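Local coordinates for protein naphthalene dioxygenase large subunit (Rhodococcus sp., PDB 2B1X) that forms the large subunit of a Rieske-type dioxygenase, carrying a [2Fe-2S] cluster in one domain and a mononuclear iron site in the catalytic domain, at residues G187-G192 with F340-D345; S150-I155 with V180-D185. All blocks are in the same frame, centred on the assembly; numbering follows the deposited sequence.

Contact 1: residues G187-G192 with F340-D345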
ATOM      1  N   GLY A 187     -16.183 -21.260  35.451  1.00 18.19           N
ATOM      2  CA  GLY A 187     -16.338 -20.577  34.178  1.00 17.14           C
ATOM      3  C   GLY A 187     -15.226 -20.853  33.178  1.00 16.90           C
ATOM      4  O   GLY A 187     -14.290 -21.614  33.439  1.00 16.85           O
ATOM      5  N   LEU A 188     -15.362 -20.229  32.016  1.00 16.98           N
ATOM      6  CA  LEU A 188     -14.414 -20.296  30.911  1.00 16.90           C
ATOM      7  C   LEU A 188     -13.259 -19.326  31.106  1.00 16.42           C
ATOM      8  O   LEU A 188     -13.418 -18.261  31.729  1.00 15.59           O
ATOM      9  CB  LEU A 188     -15.143 -19.879  29.633  1.00 16.94           C
ATOM     10  CG  LEU A 188     -15.564 -20.854  28.535  1.00 18.67           C
ATOM     11  CD1 LEU A 188     -15.440 -22.332  28.872  1.00 13.33           C
ATOM     12  CD2 LEU A 188     -16.960 -20.494  28.049  1.00 18.51           C
ATOM     13  N   GLN A 189     -12.095 -19.693  30.575  1.00 16.30           N
ATOM     14  CA  GLN A 189     -10.974 -18.761  30.471  1.00 16.19           C
ATOM     15  C   GLN A 189     -10.484 -18.682  29.037  1.00 15.25           C
ATOM     16  O   GLN A 189     -10.334 -19.705  28.379  1.00 14.00           O
ATOM     17  CB  GLN A 189      -9.827 -19.136  31.400  1.00 16.89           C
ATOM     18  CG  GLN A 189      -9.148 -20.457  31.096  1.00 21.94           C
ATOM     19  CD  GLN A 189      -8.057 -20.826  32.125  1.00 29.05           C
ATOM     20  OE1 GLN A 189      -7.558 -21.962  32.122  1.00 29.13           O
ATOM     21  NE2 GLN A 189      -7.690 -19.873  32.995  1.00 30.21           N
ATOM     22  N   VAL A 190     -10.265 -17.462  28.552  1.00 13.99           N
ATOM     23  CA  VAL A 190      -9.528 -17.265  27.306  1.00 13.95           C
ATOM     24  C   VAL A 190      -8.089 -17.628  27.650  1.00 14.16           C
ATOM     25  O   VAL A 190      -7.569 -17.180  28.667  1.00 13.96           O
ATOM     26  CB  VAL A 190      -9.580 -15.766  26.827  1.00 13.44           C
ATOM     27  CG1 VAL A 190      -8.490 -15.462  25.785  1.00 13.88           C
ATOM     28  CG2 VAL A 190     -10.937 -15.428  26.294  1.00 12.81           C
ATOM     29  N   VAL A 191      -7.444 -18.430  26.815  1.00 14.33           N
ATOM     30  CA  VAL A 191      -6.040 -18.755  27.065  1.00 14.86           C
ATOM     31  C   VAL A 191      -5.118 -17.852  26.291  1.00 15.17           C
ATOM     32  O   VAL A 191      -5.144 -17.831  25.073  1.00 14.94           O
ATOM     33  CB  VAL A 191      -5.697 -20.241  26.781  1.00 15.19           C
ATOM     34  CG1 VAL A 191      -4.235 -20.506  27.094  1.00 15.38           C
ATOM     35  CG2 VAL A 191      -6.546 -21.130  27.627  1.00 15.31           C
ATOM     36  N   GLY A 192      -4.317 -17.083  27.025  1.00 15.73           N
ATOM     37  CA  GLY A 192      -3.410 -16.118  26.437  1.00 15.91           C
ATOM     38  C   GLY A 192      -4.107 -14.919  25.831  1.00 16.35           C
ATOM     39  O   GLY A 192      -4.665 -14.077  26.524  1.00 18.02           O
ATOM     40  N   PHE A 340      -9.163 -18.864  21.879  1.00 11.21           N
ATOM     41  CA  PHE A 340      -9.359 -20.234  22.366  1.00 10.46           C
ATOM     42  C   PHE A 340      -9.789 -20.164  23.824  1.00 10.68           C
ATOM     43  O   PHE A 340      -9.171 -19.443  24.620  1.00 10.29           O
ATOM     44  CB  PHE A 340      -8.067 -21.053  22.224  1.00 11.17           C
ATOM     45  CG  PHE A 340      -8.088 -22.369  22.983  1.00 10.75           C
ATOM     46  CD1 PHE A 340      -8.810 -23.457  22.489  1.00 10.40           C
ATOM     47  CD2 PHE A 340      -7.431 -22.494  24.191  1.00 10.86           C
ATOM     48  CE1 PHE A 340      -8.854 -24.675  23.175  1.00 10.77           C
ATOM     49  CE2 PHE A 340      -7.466 -23.720  24.919  1.00 11.27           C
ATOM     50  CZ  PHE A 340      -8.183 -24.808  24.398  1.00  9.04           C
ATOM     51  N   LEU A 341     -10.847 -20.909  24.181  1.00 10.73           N
ATOM     52  CA  LEU A 341     -11.352 -20.898  25.551  1.00 11.39           C
ATOM     53  C   LEU A 341     -11.461 -22.305  26.093  1.00 11.49           C
ATOM     54  O   LEU A 341     -11.673 -23.242  25.341  1.00 12.02           O
ATOM     55  CB  LEU A 341     -12.719 -20.216  25.643  1.00 10.51           C
ATOM     56  CG  LEU A 341     -12.792 -18.708  25.295  1.00 11.82           C
ATOM     57  CD1 LEU A 341     -12.930 -18.525  23.847  1.00  9.01           C
ATOM     58  CD2 LEU A 341     -13.974 -18.055  26.031  1.00 10.56           C
ATOM     59  N   VAL A 342     -11.311 -22.447  27.404  1.00 12.25           N
ATOM     60  CA  VAL A 342     -11.460 -23.759  28.063  1.00 12.26           C
ATOM     61  C   VAL A 342     -11.897 -23.516  29.515  1.00 13.26           C
ATOM     62  O   VAL A 342     -11.615 -22.453  30.105  1.00 13.80           O
ATOM     63  CB  VAL A 342     -10.159 -24.615  27.946  1.00 12.55           C
ATOM     64  CG1 VAL A 342      -8.989 -23.995  28.746  1.00 11.71           C
ATOM     65  CG2 VAL A 342     -10.392 -26.117  28.305  1.00 11.02           C
ATOM     66  N   GLU A 343     -12.611 -24.488  30.081  1.00 13.76           N
ATOM     67  CA  GLU A 343     -13.138 -24.361  31.434  1.00 14.61           C
ATOM     68  C   GLU A 343     -11.954 -24.235  32.375  1.00 14.73           C
ATOM     69  O   GLU A 343     -11.003 -25.008  32.257  1.00 13.35           O
ATOM     70  CB  GLU A 343     -13.992 -25.591  31.772  1.00 14.62           C
ATOM     71  CG  GLU A 343     -15.391 -25.580  31.144  1.00 16.32           C
ATOM     72  CD  GLU A 343     -15.457 -25.978  29.657  1.00 19.91           C
ATOM     73  OE1 GLU A 343     -16.571 -25.863  29.089  1.00 19.84           O
ATOM     74  OE2 GLU A 343     -14.430 -26.400  29.040  1.00 20.87           O
ATOM     75  N   LYS A 344     -11.991 -23.238  33.266  1.00 15.42           N
ATOM     76  CA  LYS A 344     -10.884 -22.988  34.199  1.00 17.31           C
ATOM     77  C   LYS A 344     -10.496 -24.235  35.004  1.00 17.64           C
ATOM     78  O   LYS A 344      -9.313 -24.442  35.289  1.00 17.97           O
ATOM     79  CB  LYS A 344     -11.207 -21.844  35.172  1.00 17.45           C
ATOM     80  CG  LYS A 344     -11.253 -20.438  34.534  1.00 21.48           C
ATOM     81  CD  LYS A 344     -11.681 -19.388  35.569  1.00 24.79           C
ATOM     82  CE  LYS A 344     -11.968 -18.046  34.903  1.00 29.06           C
ATOM     83  NZ  LYS A 344     -13.427 -17.879  34.505  1.00 29.45           N
ATOM     84  N   ASP A 345     -11.490 -25.043  35.373  1.00 17.87           N
ATOM     85  CA  ASP A 345     -11.273 -26.228  36.209  1.00 18.96           C
ATOM     86  C   ASP A 345     -11.054 -27.541  35.462  1.00 18.55           C
ATOM     87  O   ASP A 345     -10.973 -28.614  36.096  1.00 18.94           O
ATOM     88  CB  ASP A 345     -12.422 -26.422  37.211  1.00 19.59           C
ATOM     89  CG  ASP A 345     -12.320 -25.501  38.403  1.00 21.72           C
ATOM     90  OD1 ASP A 345     -11.245 -24.881  38.613  1.00 25.15           O
ATOM     91  OD2 ASP A 345     -13.284 -25.342  39.186  1.00 25.86           O
TER
HETATM   92  O   HOH W   1     -14.144 -24.528  35.115  1.00 23.02           O
HETATM   93  O   HOH W   2      -6.982 -17.339  22.743  1.00 22.48           O
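Val190 and Leu341 pair on one face of an antiparallel two-strand contact, CG2 of Val190 lying 3.9 Å from CG of Leu341. Leu188 crosses Leu341 at about a right angle, and its CD1 runs beside Glu343, 3.7 Å from OE1 of Glu343, an oxygen engaged in a salt bridge with Arg183. Backbone bonds tie this buried part: Gln189 and Val342 exchange N-H and C=O in both directions, and Val191 N donates to Phe340 O. Val191 CG2 sits at the edge of the Phe340 ring, 3.8 Å from Phe340 CD2. The more open end holds the partly exposed Gln189 and Lys344 and the exposed Asp345. There Gln189, extended beyond CG, lays CB against Lys344 CG and sends OE1 to Lys351. Past the last strand pair, Lys344 N donates almost straight to Gly187 O (2.8 Å, 177° at the hydrogen). The lysine chain bends at its last torsion (chi4 92°), bringing NZ above the carbonyl plane of Leu188, 2.8 Å from Leu188 O; Ala186 O also accepts from NZ. A water joins Val191 O to Phe340 N. Strand 188-199, outermost of this catalytic-domain sheet within the chain, here pairs with strand 333-343; helix 348-361 packs on Phe340 and Val342, His51 of strand 47-51 meets Leu188, Val190 and Leu341, and Gly63 and Met64 of the small subunit pack on Val191 and Phe340, respectively.

Contact 2: residues S150-I155 with V180-D185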
ATOM      1  N   SER A 150     -22.663  -7.467  29.884  1.00 17.91           N
ATOM      2  CA  SER A 150     -22.072  -8.782  29.909  1.00 19.39           C
ATOM      3  C   SER A 150     -23.164  -9.864  29.858  1.00 18.57           C
ATOM      4  O   SER A 150     -24.227  -9.714  30.479  1.00 18.76           O
ATOM      5  CB  SER A 150     -21.321  -8.936  31.231  1.00 19.92           C
ATOM      6  OG  SER A 150     -20.003  -9.373  30.986  1.00 25.88           O
ATOM      7  N   TYR A 151     -22.917 -10.931  29.116  1.00 17.53           N
ATOM      8  CA  TYR A 151     -23.694 -12.141  29.290  1.00 17.00           C
ATOM      9  C   TYR A 151     -22.757 -13.314  29.493  1.00 16.63           C
ATOM     10  O   TYR A 151     -21.958 -13.649  28.624  1.00 15.87           O
ATOM     11  CB  TYR A 151     -24.675 -12.396  28.141  1.00 16.82           C
ATOM     12  CG  TYR A 151     -25.558 -13.600  28.431  1.00 18.43           C
ATOM     13  CD1 TYR A 151     -25.311 -14.837  27.823  1.00 17.60           C
ATOM     14  CD2 TYR A 151     -26.610 -13.503  29.337  1.00 18.19           C
ATOM     15  CE1 TYR A 151     -26.112 -15.942  28.112  1.00 19.32           C
ATOM     16  CE2 TYR A 151     -27.414 -14.593  29.623  1.00 20.42           C
ATOM     17  CZ  TYR A 151     -27.171 -15.802  28.998  1.00 20.49           C
ATOM     18  OH  TYR A 151     -27.967 -16.875  29.295  1.00 21.05           O
ATOM     19  N   LYS A 152     -22.838 -13.917  30.673  1.00 16.99           N
ATOM     20  CA  LYS A 152     -22.006 -15.072  31.029  1.00 17.22           C
ATOM     21  C   LYS A 152     -20.521 -14.939  30.675  1.00 16.76           C
ATOM     22  O   LYS A 152     -19.951 -15.855  30.053  1.00 16.95           O
ATOM     23  CB  LYS A 152     -22.580 -16.370  30.428  1.00 17.77           C
ATOM     24  CG  LYS A 152     -24.054 -16.640  30.759  1.00 20.10           C
ATOM     25  CD  LYS A 152     -24.224 -17.419  32.022  1.00 22.16           C
ATOM     26  CE  LYS A 152     -25.629 -17.256  32.602  1.00 24.03           C
ATOM     27  NZ  LYS A 152     -26.534 -18.345  32.226  1.00 26.10           N
ATOM     28  N   GLY A 153     -19.898 -13.828  31.071  1.00 16.02           N
ATOM     29  CA  GLY A 153     -18.479 -13.574  30.798  1.00 15.14           C
ATOM     30  C   GLY A 153     -18.127 -12.814  29.509  1.00 14.88           C
ATOM     31  O   GLY A 153     -17.032 -12.277  29.384  1.00 14.18           O
ATOM     32  N   LEU A 154     -19.073 -12.754  28.581  1.00 14.30           N
ATOM     33  CA  LEU A 154     -18.916 -12.075  27.305  1.00 13.95           C
ATOM     34  C   LEU A 154     -19.296 -10.586  27.408  1.00 13.47           C
ATOM     35  O   LEU A 154     -20.472 -10.232  27.623  1.00 13.53           O
ATOM     36  CB  LEU A 154     -19.797 -12.772  26.251  1.00 13.39           C
ATOM     37  CG  LEU A 154     -19.283 -13.940  25.388  1.00 16.87           C
ATOM     38  CD1 LEU A 154     -18.529 -14.966  26.157  1.00 18.64           C
ATOM     39  CD2 LEU A 154     -20.444 -14.602  24.617  1.00 15.26           C
ATOM     40  N   ILE A 155     -18.297  -9.720  27.252  1.00 13.22           N
ATOM     41  CA  ILE A 155     -18.515  -8.264  27.249  1.00 12.87           C
ATOM     42  C   ILE A 155     -18.846  -7.741  25.855  1.00 12.82           C
ATOM     43  O   ILE A 155     -18.036  -7.852  24.929  1.00 12.50           O
ATOM     44  CB  ILE A 155     -17.285  -7.523  27.827  1.00 12.76           C
ATOM     45  CG1 ILE A 155     -16.915  -8.129  29.201  1.00 13.14           C
ATOM     46  CG2 ILE A 155     -17.567  -5.992  27.905  1.00 12.22           C
ATOM     47  CD1 ILE A 155     -15.485  -7.797  29.671  1.00 15.00           C
ATOM     48  N   VAL A 180     -22.745 -23.572  25.766  1.00 17.02           N
ATOM     49  CA  VAL A 180     -21.335 -23.383  25.452  1.00 17.27           C
ATOM     50  C   VAL A 180     -20.604 -22.619  26.576  1.00 16.73           C
ATOM     51  O   VAL A 180     -19.467 -22.928  26.887  1.00 16.76           O
ATOM     52  CB  VAL A 180     -21.208 -22.673  24.069  1.00 17.59           C
ATOM     53  CG1 VAL A 180     -19.992 -21.803  23.963  1.00 18.00           C
ATOM     54  CG2 VAL A 180     -21.260 -23.711  22.926  1.00 17.71           C
ATOM     55  N   LEU A 181     -21.268 -21.664  27.214  1.00 16.09           N
ATOM     56  CA  LEU A 181     -20.576 -20.755  28.144  1.00 16.81           C
ATOM     57  C   LEU A 181     -20.692 -21.102  29.628  1.00 17.44           C
ATOM     58  O   LEU A 181     -19.845 -20.686  30.425  1.00 18.36           O
ATOM     59  CB  LEU A 181     -21.054 -19.314  27.959  1.00 16.45           C
ATOM     60  CG  LEU A 181     -21.034 -18.683  26.560  1.00 16.54           C
ATOM     61  CD1 LEU A 181     -21.745 -17.363  26.637  1.00 16.35           C
ATOM     62  CD2 LEU A 181     -19.617 -18.499  26.006  1.00 17.80           C
ATOM     63  N   ASP A 182     -21.743 -21.829  30.002  1.00 16.97           N
ATOM     64  CA  ASP A 182     -22.099 -21.952  31.410  1.00 18.07           C
ATOM     65  C   ASP A 182     -22.032 -23.372  31.976  1.00 17.76           C
ATOM     66  O   ASP A 182     -22.772 -23.705  32.903  1.00 17.44           O
ATOM     67  CB  ASP A 182     -23.500 -21.378  31.650  1.00 18.09           C
ATOM     68  CG  ASP A 182     -23.700 -20.921  33.085  1.00 20.01           C
ATOM     69  OD1 ASP A 182     -22.723 -20.474  33.724  1.00 21.51           O
ATOM     70  OD2 ASP A 182     -24.799 -21.000  33.659  1.00 19.79           O
ATOM     71  N   ARG A 183     -21.142 -24.190  31.428  1.00 17.31           N
ATOM     72  CA  ARG A 183     -21.026 -25.582  31.847  1.00 17.71           C
ATOM     73  C   ARG A 183     -20.380 -25.776  33.211  1.00 17.68           C
ATOM     74  O   ARG A 183     -20.670 -26.741  33.863  1.00 18.05           O
ATOM     75  CB  ARG A 183     -20.252 -26.390  30.797  1.00 17.47           C
ATOM     76  CG  ARG A 183     -20.930 -26.448  29.439  1.00 18.08           C
ATOM     77  CD  ARG A 183     -20.263 -27.365  28.447  1.00 17.97           C
ATOM     78  NE  ARG A 183     -18.985 -26.868  27.944  1.00 21.01           N
ATOM     79  CZ  ARG A 183     -18.713 -26.652  26.660  1.00 21.19           C
ATOM     80  NH1 ARG A 183     -19.641 -26.843  25.732  1.00 19.27           N
ATOM     81  NH2 ARG A 183     -17.512 -26.206  26.301  1.00 21.31           N
ATOM     82  N   SER A 184     -19.486 -24.882  33.617  1.00 18.15           N
ATOM     83  CA  SER A 184     -18.655 -25.082  34.800  1.00 18.48           C
ATOM     84  C   SER A 184     -18.858 -23.969  35.844  1.00 18.73           C
ATOM     85  O   SER A 184     -19.257 -22.855  35.497  1.00 18.64           O
ATOM     86  CB  SER A 184     -17.179 -25.128  34.374  1.00 18.37           C
ATOM     87  OG  SER A 184     -16.708 -23.826  34.009  1.00 18.07           O
ATOM     88  N   ASP A 185     -18.581 -24.299  37.107  1.00 19.43           N
ATOM     89  CA  ASP A 185     -18.705 -23.378  38.241  1.00 19.95           C
ATOM     90  C   ASP A 185     -17.726 -22.219  38.183  1.00 20.08           C
ATOM     91  O   ASP A 185     -18.103 -21.065  38.444  1.00 21.11           O
ATOM     92  CB  ASP A 185     -18.483 -24.131  39.554  1.00 19.92           C
ATOM     93  CG  ASP A 185     -19.669 -25.003  39.956  1.00 21.99           C
ATOM     94  OD1 ASP A 185     -20.809 -24.788  39.472  1.00 21.90           O
ATOM     95  OD2 ASP A 185     -19.546 -25.960  40.772  1.00 23.92           O
TER
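The Tyr151 ring carries CG of Lys152 on one face, 3.4 Å above its plane and shifted toward the rim, so the lysine that reaches Asp182 starts out over an aromatic surface. Helix 166-170 also packs against this tyrosine, whose OH bonds to Asp178. In the second segment, the Arg183 guanidinium has Val180 O over the centre of one face, 3.8 Å above the plane. Between the segments, Lys152 bends at chi2 (-89°), placing CD 3.7 Å from Asp182 CG, and the two side chains cross obliquely. Its NZ forms a salt bridge with Asp182 whose hydrogen bond, 3.5 Å from NZ to Asp182 OD2, is weak; Asp178 is its stronger partner, and Asp182 OD1 turns to Arg279. Beneath this polar layer, Leu154 and Leu181 meet at about a right angle through both pairs of methyls: CD2 of Leu154 is 3.7 Å from CD1 of Leu181, and Leu154 CD1 is equally near Leu181 CD2. Leu181 CD1 also approaches Lys152 CB at 4.0 Å. Two backbone bonds join Tyr151 and Leu154, closing a type I' turn with Lys152 and Gly153 at its corners. This is a tight two-residue beta hairpin, linking strands 147-151 and 154-158, docked against the C-terminal end of helix 174-181.

Overall arrangement
Both contacts are largely buried and lie on the same side of the chain's centre, their own centres about 10 Å apart. Contact 1 is strand pairing inside the catalytic-domain sheet, held mainly by backbone bonds; contact 2 buries less surface and docks a hairpin on a helix end through side chains, leucine methyls inside and a weakly bonded ion pair at the exposed Lys152. Helix 174-181 is followed, after a short loop, by strand 188-199, joining the two along the chain. They also touch: Arg183 NE forms a salt bridge with Glu343 OE1 at 2.9 Å, and Leu188 CD2 packs on Leu181 CA. Strand 47-51 meets both, its His51 also touching Leu154.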